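Transcription factor IWS1 (Saccharomyces cerevisiae, PDB 3NFQ) takes part in regulating transcription by RNA polymerase II, acting with partners such as SPT6, and is represented by its conserved, all-helical central domain. Local coordinates at residues Arg123-Tyr128 / Lys144-Trp149; Glu114-Ser119 / Glu148-Ile153; Glu97-Leu102 / Ala136-Leu141; Asn76-Val81 / Ala104-Leu109. One frame throughout, in Å; residues are numbered along the deposited sequence.

Interaction 1. Residues Arg123-Tyr128 / Lys144-Trp149; sequences RVVIFY and KLIAEW
Val125 meets Ile146 and Trp149 where helix 121-130 packs against the C-terminal half of helix 136-149, within the helical bundle of the TFIIS N-terminal domain family. The two short segments run roughly antiparallel, at 141°, with axes 9.8 Å apart. Just before the contact, Val124 faces Arg82 and Leu85 of helix 77-85, so the helix is covered on a second side as well. Val125 then turns its two methyls to different partners. CG1, anti to the backbone N (chi1 174°), lies 4.2 Å from CB of Ile146, near the root of that side chain. CG2 reaches the indole, and its 4.0 Å approach to CZ3 of Trp149 comes at the ring edge, close to the ring plane. Next along the helix, Ile126 lies across Ile146 at about a right angle, the CG1 atoms of Ile126 and Ile146 being 4.1 Å apart; CD1 of Ile146 is also near the same methylene. That branch of Ile146 is set anti to its own backbone N (chi1 -162°), which carries it out toward the neighbouring helix. One turn beyond Val124, Tyr128 turns to other partners: its hydroxyl is hydrogen-bonded to the carbonyl O of Leu85 and its ring meets Phe103 edge-to-face. The indole of Trp149 has Leu145 O and Ile146 N of its own helix over the rim of one face. Aliphatic and aromatic carbon alone meet across this interface, so its cohesion rests on dispersion and on the exclusion of water, and complementary shape, not polar pairing, probably sets the fit between these segments.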
# COMPACT_ATOMS: atom_id res chain seq x y z
N ARG A 123 -8.99 -1.96 7.43
CA ARG A 123 -8.51 -2.23 8.79
C ARG A 123 -7.10 -1.81 9.04
O ARG A 123 -6.76 -1.47 10.14
CB ARG A 123 -8.71 -3.67 9.25
CG ARG A 123 -8.20 -4.71 8.34
CD ARG A 123 -9.06 -6.10 8.56
NE ARG A 123 -9.48 -6.28 9.95
CZ ARG A 123 -8.62 -6.58 10.93
NH1 ARG A 123 -7.35 -6.74 10.61
NH2 ARG A 123 -9.03 -6.71 12.20
N VAL A 124 -6.30 -1.78 7.97
CA VAL A 124 -4.90 -1.29 8.06
C VAL A 124 -4.85 0.26 8.24
O VAL A 124 -4.14 0.77 9.11
CB VAL A 124 -4.06 -1.78 6.87
CG1 VAL A 124 -2.66 -1.14 6.94
CG2 VAL A 124 -3.86 -3.37 6.96
N VAL A 125 -5.67 0.98 7.49
CA VAL A 125 -5.72 2.45 7.63
C VAL A 125 -6.25 2.81 9.02
O VAL A 125 -5.74 3.74 9.69
CB VAL A 125 -6.52 3.12 6.45
CG1 VAL A 125 -6.69 4.65 6.67
CG2 VAL A 125 -5.78 2.87 5.15
N ILE A 126 -7.24 2.06 9.52
CA ILE A 126 -7.69 2.29 10.89
C ILE A 126 -6.53 2.10 11.89
O ILE A 126 -6.34 2.91 12.80
CB ILE A 126 -8.91 1.38 11.24
CG1 ILE A 126 -10.15 1.87 10.46
CG2 ILE A 126 -9.19 1.40 12.78
CD1 ILE A 126 -11.33 0.93 10.41
N PHE A 127 -5.73 1.04 11.72
CA PHE A 127 -4.60 0.79 12.57
C PHE A 127 -3.63 2.01 12.58
O PHE A 127 -3.08 2.42 13.62
CB PHE A 127 -3.84 -0.48 12.08
CG PHE A 127 -2.51 -0.68 12.74
CD1 PHE A 127 -2.37 -1.41 13.93
CD2 PHE A 127 -1.36 -0.12 12.21
CE1 PHE A 127 -1.11 -1.57 14.56
CE2 PHE A 127 -0.13 -0.29 12.83
CZ PHE A 127 0.01 -0.99 13.98
N TYR A 128 -3.47 2.64 11.42
CA TYR A 128 -2.58 3.83 11.34
C TYR A 128 -3.13 5.01 12.20
O TYR A 128 -2.36 5.83 12.72
CB TYR A 128 -2.41 4.26 9.89
CG TYR A 128 -1.19 3.58 9.28
CD1 TYR A 128 -1.26 2.24 8.89
CD2 TYR A 128 0.03 4.26 9.10
CE1 TYR A 128 -0.14 1.58 8.31
CE2 TYR A 128 1.16 3.60 8.51
CZ TYR A 128 1.05 2.24 8.12
OH TYR A 128 2.09 1.51 7.57
N LYS A 144 -8.52 11.20 8.22
CA LYS A 144 -9.26 11.93 7.17
C LYS A 144 -9.69 11.02 6.05
O LYS A 144 -10.81 11.11 5.55
CB LYS A 144 -8.39 13.04 6.58
CG LYS A 144 -9.07 13.73 5.39
CD LYS A 144 -8.00 14.41 4.53
CE LYS A 144 -8.36 14.45 3.04
NZ LYS A 144 -7.46 15.60 2.50
N LEU A 145 -8.78 10.13 5.62
CA LEU A 145 -9.09 9.29 4.46
C LEU A 145 -10.16 8.27 4.82
O LEU A 145 -11.06 8.02 4.02
CB LEU A 145 -7.86 8.56 3.99
CG LEU A 145 -6.90 9.52 3.27
CD1 LEU A 145 -5.63 8.72 2.95
CD2 LEU A 145 -7.53 10.03 2.02
N ILE A 146 -10.04 7.64 5.95
CA ILE A 146 -11.08 6.65 6.28
C ILE A 146 -12.50 7.25 6.39
O ILE A 146 -13.50 6.62 5.98
CB ILE A 146 -10.68 5.78 7.54
CG1 ILE A 146 -11.51 4.50 7.60
CG2 ILE A 146 -10.76 6.51 8.81
CD1 ILE A 146 -10.92 3.43 6.65
N ALA A 147 -12.60 8.42 7.00
CA ALA A 147 -13.87 9.17 7.08
C ALA A 147 -14.39 9.47 5.71
O ALA A 147 -15.58 9.30 5.41
CB ALA A 147 -13.67 10.46 7.90
N GLU A 148 -13.51 9.93 4.84
CA GLU A 148 -13.90 10.30 3.52
C GLU A 148 -14.34 9.08 2.69
O GLU A 148 -15.37 9.12 2.00
CB GLU A 148 -12.71 10.99 2.86
CG GLU A 148 -12.94 11.44 1.48
CD GLU A 148 -11.73 12.15 0.91
OE1 GLU A 148 -11.18 13.05 1.57
OE2 GLU A 148 -11.34 11.84 -0.23
N TRP A 149 -13.54 8.01 2.74
CA TRP A 149 -13.78 6.88 1.87
C TRP A 149 -15.07 6.20 2.30
O TRP A 149 -15.76 5.64 1.47
CB TRP A 149 -12.63 5.88 1.96
CG TRP A 149 -11.37 6.40 1.33
CD1 TRP A 149 -11.27 7.35 0.38
CD2 TRP A 149 -10.04 5.93 1.59
NE1 TRP A 149 -9.94 7.57 0.05
CE2 TRP A 149 -9.17 6.69 0.78
CE3 TRP A 149 -9.51 5.01 2.47
CZ2 TRP A 149 -7.76 6.48 0.78
CZ3 TRP A 149 -8.11 4.78 2.46
CH2 TRP A 149 -7.26 5.54 1.64

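Interaction 2. Residues Glu114-Ser119 / Glu148-Ile153; sequences EHLKES and EWTRPI
With CG of Leu116 anti to its carbonyl carbon (chi1 -62°) and CD1 extended anti to CA (chi2 171°), the leucine sends CD1 toward Trp149 CB and Thr150 CG2 and turns CD2 to the indole. Here helix 113-119 packs against the C-terminal end of helix 136-149 in the all-helical bundle of the TFIIS N-terminal family, Thr150 being the first residue to leave helical geometry. CD2 approaches the indole obliquely, 3.6 Å from CE3 of Trp149, and the two side chains cross at about a right angle. CD1 sits 3.9 Å from CB of Trp149 and equally near CG2 of Thr150, whose hydroxyl turns back to hydrogen-bond Ile146 O. An alanine in place of Leu116 would lack both methyl branches and would probably leave a gap beside the indole and Thr150 CG2, with the ring less closely held on that side. Val111 and Leu121 also touch Leu116. Beyond Thr150 the chain is held by Arg151, whose N and NH1 reach Glu148 O from opposite faces of the carbonyl plane. The side-chain bond, Arg151 NH1 to Glu148 O, is 2.9 Å long and nearly straight at 167°, with the acceptor lying in the guanidinium plane.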
# COMPACT_ATOMS: atom_id res chain seq x y z
N GLU A 114 -16.39 -0.58 -0.62
CA GLU A 114 -16.22 -1.92 -1.20
C GLU A 114 -14.75 -2.27 -1.50
O GLU A 114 -14.34 -3.44 -1.35
CB GLU A 114 -17.07 -2.12 -2.45
CG GLU A 114 -16.89 -1.09 -3.54
CD GLU A 114 -17.93 0.05 -3.48
OE1 GLU A 114 -18.44 0.38 -2.35
OE2 GLU A 114 -18.21 0.61 -4.58
N HIS A 115 -13.98 -1.28 -1.93
CA HIS A 115 -12.55 -1.50 -2.15
C HIS A 115 -11.80 -1.74 -0.86
O HIS A 115 -10.92 -2.57 -0.83
CB HIS A 115 -11.92 -0.33 -2.87
CG HIS A 115 -12.74 0.17 -4.02
ND1 HIS A 115 -12.92 -0.54 -5.19
CD2 HIS A 115 -13.40 1.35 -4.18
CE1 HIS A 115 -13.67 0.17 -6.02
NE2 HIS A 115 -13.96 1.32 -5.44
N LEU A 116 -12.14 -0.99 0.20
CA LEU A 116 -11.52 -1.22 1.51
C LEU A 116 -11.75 -2.65 2.01
O LEU A 116 -10.88 -3.27 2.62
CB LEU A 116 -12.05 -0.21 2.54
CG LEU A 116 -11.73 1.24 2.20
CD1 LEU A 116 -12.47 2.20 3.13
CD2 LEU A 116 -10.25 1.46 2.27
N LYS A 117 -12.97 -3.14 1.80
CA LYS A 117 -13.34 -4.47 2.26
C LYS A 117 -12.57 -5.52 1.49
O LYS A 117 -11.99 -6.42 2.07
CB LYS A 117 -14.84 -4.72 2.06
CG LYS A 117 -15.72 -3.91 3.00
CD LYS A 117 -15.56 -4.31 4.45
CE LYS A 117 -16.67 -3.70 5.31
NZ LYS A 117 -16.25 -3.76 6.76
N GLU A 118 -12.51 -5.35 0.19
CA GLU A 118 -11.97 -6.36 -0.68
C GLU A 118 -10.42 -6.44 -0.58
O GLU A 118 -9.80 -7.50 -0.71
CB GLU A 118 -12.43 -5.94 -2.07
CG GLU A 118 -11.90 -6.72 -3.22
CD GLU A 118 -12.28 -6.04 -4.51
OE1 GLU A 118 -12.79 -4.89 -4.44
OE2 GLU A 118 -12.04 -6.65 -5.60
N SER A 119 -9.82 -5.30 -0.27
CA SER A 119 -8.37 -5.21 -0.20
C SER A 119 -7.83 -5.41 1.20
O SER A 119 -6.64 -5.65 1.37
CB SER A 119 -7.97 -3.83 -0.72
OG SER A 119 -8.44 -2.82 0.13
N GLU A 148 -13.51 9.93 4.84
CA GLU A 148 -13.90 10.30 3.52
C GLU A 148 -14.34 9.08 2.69
O GLU A 148 -15.37 9.12 2.00
CB GLU A 148 -12.71 10.99 2.86
CG GLU A 148 -12.94 11.44 1.48
CD GLU A 148 -11.73 12.15 0.91
OE1 GLU A 148 -11.18 13.05 1.57
OE2 GLU A 148 -11.34 11.84 -0.23
N TRP A 149 -13.54 8.01 2.74
CA TRP A 149 -13.78 6.88 1.87
C TRP A 149 -15.07 6.20 2.30
O TRP A 149 -15.76 5.64 1.47
CB TRP A 149 -12.63 5.88 1.96
CG TRP A 149 -11.37 6.40 1.33
CD1 TRP A 149 -11.27 7.35 0.38
CD2 TRP A 149 -10.04 5.93 1.59
NE1 TRP A 149 -9.94 7.57 0.05
CE2 TRP A 149 -9.17 6.69 0.78
CE3 TRP A 149 -9.51 5.01 2.47
CZ2 TRP A 149 -7.76 6.48 0.78
CZ3 TRP A 149 -8.11 4.78 2.46
CH2 TRP A 149 -7.26 5.54 1.64
N THR A 150 -15.39 6.28 3.58
CA THR A 150 -16.63 5.62 4.09
C THR A 150 -17.82 6.61 4.23
O THR A 150 -18.81 6.31 4.93
CB THR A 150 -16.38 4.98 5.43
OG1 THR A 150 -16.07 6.00 6.39
CG2 THR A 150 -15.19 3.95 5.35
N ARG A 151 -17.72 7.78 3.60
CA ARG A 151 -18.73 8.84 3.78
C ARG A 151 -20.09 8.44 3.20
O ARG A 151 -20.14 7.79 2.16
CB ARG A 151 -18.26 10.16 3.14
CG ARG A 151 -18.26 10.14 1.61
CD ARG A 151 -17.52 11.32 1.13
NE ARG A 151 -17.51 11.52 -0.32
CZ ARG A 151 -16.65 10.93 -1.17
NH1 ARG A 151 -15.78 10.03 -0.72
NH2 ARG A 151 -16.66 11.22 -2.46
N PRO A 152 -21.20 8.78 3.91
CA PRO A 152 -22.59 8.57 3.44
C PRO A 152 -22.87 8.84 1.96
O PRO A 152 -23.66 8.12 1.37
CB PRO A 152 -23.39 9.51 4.31
CG PRO A 152 -22.65 9.49 5.62
CD PRO A 152 -21.17 9.33 5.28
N ILE A 153 -22.22 9.81 1.34
CA ILE A 153 -22.40 10.00 -0.14
C ILE A 153 -23.63 10.86 -0.41
O ILE A 153 -24.42 10.58 -1.34
CB ILE A 153 -22.59 8.65 -0.95
CG1 ILE A 153 -21.52 7.59 -0.63
CG2 ILE A 153 -22.64 8.92 -2.46
CD1 ILE A 153 -22.10 6.16 -0.40

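Interaction 3. Residues Glu97-Leu102 / Ala136-Leu141; sequences EIQKSL and AQLARL
Leu138 points its two methyls into helix 96-107, one at Gln99 and the other at Lys100. The leucine and the glutamine slant across each other: CD1 of Leu138 rests 3.7 Å from CB of Gln99 and, further along the extended chain, 3.6 Å from its OE1. This places the methyl alongside the glutamine; while OE1 touches it, NE2 donates a hydrogen bond to Pro94 O. That bond probably restricts the turning of the amide beside the leucine. CD2 of Leu138 lies 4.1 Å from CA of Lys100, close to the helix backbone. From there the lysine extends in a straight chain, its CG anti to the backbone N (chi1 -169°), until it meets Gln137 at about a right angle. The aliphatic CE of Lys100 is 3.9 Å from OE1 of Gln137, a loose contact at the exposed margin, and NZ, 4.0 Å from that OE1, makes no bond to it. The arrangement is thus a buried leucine bordered by long polar side chains. The two segments run at 36° to each other, with axes 10.8 Å apart. Helix 96-107 has neighbours on more than one side: Leu138 and Gln137 also touch its Phe96, while Ile98, Ser101 and Leu102 face helix 51-63, and Leu102 additionally meets Trp84 and Leu85 of helix 77-85.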
# COMPACT_ATOMS: atom_id res chain seq x y z
N GLU A 97 9.26 6.65 4.48
CA GLU A 97 9.15 6.97 3.07
C GLU A 97 8.10 6.17 2.31
O GLU A 97 7.39 6.71 1.47
CB GLU A 97 10.52 6.75 2.39
CG GLU A 97 11.54 7.81 2.86
CD GLU A 97 12.06 7.63 4.30
OE1 GLU A 97 12.13 6.49 4.82
OE2 GLU A 97 12.45 8.67 4.89
N ILE A 98 7.98 4.88 2.65
CA ILE A 98 6.92 4.05 2.06
C ILE A 98 5.52 4.49 2.57
O ILE A 98 4.56 4.59 1.79
CB ILE A 98 7.18 2.56 2.34
CG1 ILE A 98 8.20 2.01 1.34
CG2 ILE A 98 5.78 1.71 2.25
CD1 ILE A 98 8.86 0.78 1.83
N GLN A 99 5.41 4.77 3.87
CA GLN A 99 4.11 5.19 4.41
C GLN A 99 3.67 6.49 3.75
O GLN A 99 2.57 6.59 3.26
CB GLN A 99 4.19 5.42 5.91
CG GLN A 99 4.58 4.20 6.77
CD GLN A 99 4.69 4.56 8.24
OE1 GLN A 99 3.87 5.31 8.76
NE2 GLN A 99 5.68 4.00 8.93
N LYS A 100 4.56 7.47 3.73
CA LYS A 100 4.19 8.78 3.22
C LYS A 100 3.90 8.75 1.72
O LYS A 100 2.94 9.36 1.24
CB LYS A 100 5.32 9.75 3.52
CG LYS A 100 4.85 11.14 3.24
CD LYS A 100 6.00 12.13 3.28
CE LYS A 100 5.40 13.53 3.22
NZ LYS A 100 6.46 14.50 3.61
N SER A 101 4.72 8.01 0.97
CA SER A 101 4.48 7.92 -0.47
C SER A 101 3.18 7.23 -0.79
O SER A 101 2.43 7.66 -1.68
CB SER A 101 5.59 7.15 -1.18
OG SER A 101 6.80 7.88 -1.04
N LEU A 102 2.92 6.12 -0.11
CA LEU A 102 1.64 5.44 -0.38
C LEU A 102 0.41 6.22 0.07
O LEU A 102 -0.61 6.27 -0.65
CB LEU A 102 1.64 4.03 0.22
CG LEU A 102 2.64 3.04 -0.40
CD1 LEU A 102 2.51 1.67 0.32
CD2 LEU A 102 2.39 2.87 -1.85
N ALA A 136 2.36 11.79 13.57
CA ALA A 136 1.04 12.42 13.64
C ALA A 136 0.52 12.83 12.32
O ALA A 136 -0.68 12.70 12.05
CB ALA A 136 1.03 13.62 14.63
N GLN A 137 1.38 13.36 11.43
CA GLN A 137 0.82 13.85 10.19
C GLN A 137 0.17 12.70 9.38
O GLN A 137 -0.83 12.90 8.72
CB GLN A 137 1.85 14.60 9.32
CG GLN A 137 2.73 13.60 8.63
CD GLN A 137 4.02 14.16 8.03
OE1 GLN A 137 4.12 14.34 6.80
NE2 GLN A 137 5.04 14.38 8.90
N LEU A 138 0.74 11.49 9.47
CA LEU A 138 0.20 10.37 8.73
C LEU A 138 -1.01 9.76 9.44
O LEU A 138 -1.93 9.35 8.76
CB LEU A 138 1.28 9.28 8.49
CG LEU A 138 2.43 9.80 7.60
CD1 LEU A 138 3.44 8.67 7.44
CD2 LEU A 138 1.86 10.14 6.25
N ALA A 139 -1.03 9.77 10.77
CA ALA A 139 -2.16 9.23 11.53
C ALA A 139 -3.41 10.07 11.25
O ALA A 139 -4.51 9.53 11.03
CB ALA A 139 -1.83 9.20 13.05
N ARG A 140 -3.23 11.39 11.16
CA ARG A 140 -4.35 12.29 10.89
C ARG A 140 -4.81 12.20 9.45
O ARG A 140 -5.98 12.31 9.15
CB ARG A 140 -3.94 13.73 11.25
CG ARG A 140 -3.73 13.92 12.74
CD ARG A 140 -4.98 13.53 13.62
NE ARG A 140 -4.41 12.70 14.64
CZ ARG A 140 -4.56 11.38 14.78
NH1 ARG A 140 -5.42 10.64 14.06
NH2 ARG A 140 -3.86 10.80 15.72
N LEU A 141 -3.87 12.04 8.53
CA LEU A 141 -4.23 11.83 7.15
C LEU A 141 -5.02 10.51 7.03
O LEU A 141 -6.05 10.46 6.35
CB LEU A 141 -2.99 11.90 6.20
CG LEU A 141 -3.27 11.41 4.76
CD1 LEU A 141 -4.35 12.19 4.03
CD2 LEU A 141 -1.91 11.43 3.98

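Interaction 4. Residues Asn76-Val81 / Ala104-Leu109; sequences NLLQSV and AALNDL
Leu78 sets one methyl in the groove where Leu106 and Leu109 adjoin, making the principal bump of a wholly buried contact in the TFIIS N-terminal-type helical bundle. Helix 77-85 here meets the end of helix 96-107 and the turn that follows it. The receiving hollow is shaped by two leucines three residues apart, one on the helix and one past it. Against the first, Leu78 crosses at a slant, and the methyl-to-methyl distance from CD2 of Leu78 to CD2 of Leu106 is a close 3.5 Å. The second comes from the chain's extended continuation and meets Leu78 tip to tip, CD1 of Leu109 lying 3.8 Å from the same CD2. One methyl therefore serves both partners. CG of Leu78 stands anti to its carbonyl carbon (chi1 -68°), and the second torsion (-175°) sets CD1 anti to CA, which leaves CD2 as the branch turned to the pair. One turn along, Val81 supplies a shallower bump to the other branch of Leu106, so that leucine is engaged through both of its methyls. The surroundings continue the apolar core: Leu73 touches Leu78, Ala69 and Ile72 touch Leu109, and Trp149 of the last helix lies against Leu106. On its other side helix 77-85 faces the long helix 10-42, where Ser80 OG is hydrogen-bonded to Lys22 O. At the Val81 end of the contact, CG1 of Val81 stands 4.2 Å from CD1 of Leu106.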
# COMPACT_ATOMS: atom_id res chain seq x y z
N ASN A 76 -8.17 -4.72 -7.74
CA ASN A 76 -7.78 -4.91 -6.36
C ASN A 76 -6.28 -4.69 -6.15
O ASN A 76 -5.66 -5.36 -5.32
CB ASN A 76 -8.19 -6.32 -5.88
CG ASN A 76 -8.32 -6.44 -4.36
OD1 ASN A 76 -8.35 -7.56 -3.82
ND2 ASN A 76 -8.43 -5.32 -3.67
N LEU A 77 -5.69 -3.74 -6.87
CA LEU A 77 -4.33 -3.37 -6.58
C LEU A 77 -4.17 -2.85 -5.13
O LEU A 77 -3.11 -2.98 -4.52
CB LEU A 77 -3.87 -2.31 -7.57
CG LEU A 77 -2.39 -1.91 -7.52
CD1 LEU A 77 -1.43 -3.05 -7.83
CD2 LEU A 77 -2.10 -0.72 -8.49
N LEU A 78 -5.22 -2.29 -4.56
CA LEU A 78 -5.13 -1.83 -3.15
C LEU A 78 -4.79 -2.94 -2.17
O LEU A 78 -4.29 -2.72 -1.09
CB LEU A 78 -6.41 -1.10 -2.78
CG LEU A 78 -6.69 0.23 -3.45
CD1 LEU A 78 -7.98 0.90 -2.86
CD2 LEU A 78 -5.46 1.10 -3.28
N GLN A 79 -5.01 -4.18 -2.57
CA GLN A 79 -4.59 -5.30 -1.73
C GLN A 79 -3.09 -5.31 -1.54
O GLN A 79 -2.58 -5.57 -0.46
CB GLN A 79 -4.99 -6.64 -2.36
CG GLN A 79 -4.97 -7.75 -1.28
CD GLN A 79 -5.36 -9.08 -1.88
OE1 GLN A 79 -6.25 -9.78 -1.36
NE2 GLN A 79 -4.73 -9.42 -2.99
N SER A 80 -2.38 -5.15 -2.63
CA SER A 80 -0.92 -5.07 -2.57
C SER A 80 -0.43 -3.82 -1.83
O SER A 80 0.57 -3.90 -1.15
CB SER A 80 -0.33 -5.07 -3.96
OG SER A 80 -0.56 -6.32 -4.62
N VAL A 81 -1.11 -2.69 -2.00
CA VAL A 81 -0.80 -1.46 -1.21
C VAL A 81 -0.98 -1.74 0.24
O VAL A 81 -0.14 -1.41 1.08
CB VAL A 81 -1.68 -0.26 -1.65
CG1 VAL A 81 -1.46 0.98 -0.72
CG2 VAL A 81 -1.40 0.05 -3.12
N ALA A 104 0.18 9.45 0.29
CA ALA A 104 -0.04 10.58 -0.60
C ALA A 104 -0.71 10.14 -1.90
O ALA A 104 -1.60 10.82 -2.45
CB ALA A 104 1.32 11.32 -0.90
N ALA A 105 -0.29 8.98 -2.42
CA ALA A 105 -0.93 8.42 -3.60
C ALA A 105 -2.37 8.01 -3.36
O ALA A 105 -3.20 8.23 -4.22
CB ALA A 105 -0.09 7.22 -4.14
N LEU A 106 -2.70 7.47 -2.19
CA LEU A 106 -4.08 7.07 -1.88
C LEU A 106 -5.00 8.30 -1.70
O LEU A 106 -6.22 8.21 -1.88
CB LEU A 106 -4.16 6.29 -0.58
CG LEU A 106 -3.57 4.86 -0.55
CD1 LEU A 106 -3.37 4.42 0.86
CD2 LEU A 106 -4.52 3.90 -1.32
N ASN A 107 -4.39 9.44 -1.38
CA ASN A 107 -5.17 10.65 -1.11
C ASN A 107 -5.92 11.12 -2.35
O ASN A 107 -6.96 11.77 -2.24
CB ASN A 107 -4.24 11.74 -0.58
CG ASN A 107 -4.99 12.98 -0.23
OD1 ASN A 107 -4.86 13.98 -0.90
ND2 ASN A 107 -5.87 12.88 0.72
N ASP A 108 -5.42 10.73 -3.51
CA ASP A 108 -5.96 11.12 -4.80
C ASP A 108 -6.88 10.07 -5.49
O ASP A 108 -7.44 10.35 -6.55
CB ASP A 108 -4.78 11.39 -5.75
CG ASP A 108 -3.93 12.59 -5.33
OD1 ASP A 108 -4.50 13.65 -4.97
OD2 ASP A 108 -2.69 12.46 -5.37
N LEU A 109 -7.02 8.87 -4.92
CA LEU A 109 -7.76 7.79 -5.52
C LEU A 109 -9.19 7.77 -5.03
O LEU A 109 -9.40 7.96 -3.84
CB LEU A 109 -7.15 6.45 -5.10
CG LEU A 109 -6.37 5.55 -6.03
CD1 LEU A 109 -6.18 4.21 -5.30
CD2 LEU A 109 -7.07 5.31 -7.39

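From the N terminus, interaction 4 comes first, closing a loop of 22 residues between helix 77-85 and the end of helix 96-107. Interaction 3 opens inside that loop, at 97-102, and closes after it at 136-141, so the two cross. Interactions 2 and 1 open next, at 114-119 and 123-128, and each crosses interaction 3 as well. Interaction 1 opens after interaction 2, and the two close on one overlapping stretch, the end of helix 136-149 and, for interaction 2, the chain just past it, sharing Glu148 and Trp149. That final helix is thereby tied to helices 96-107, 113-119 and 121-130. Trp149 CZ2 also lies 3.5 Å from Leu106 O, joining interactions 1 and 2 to interaction 4.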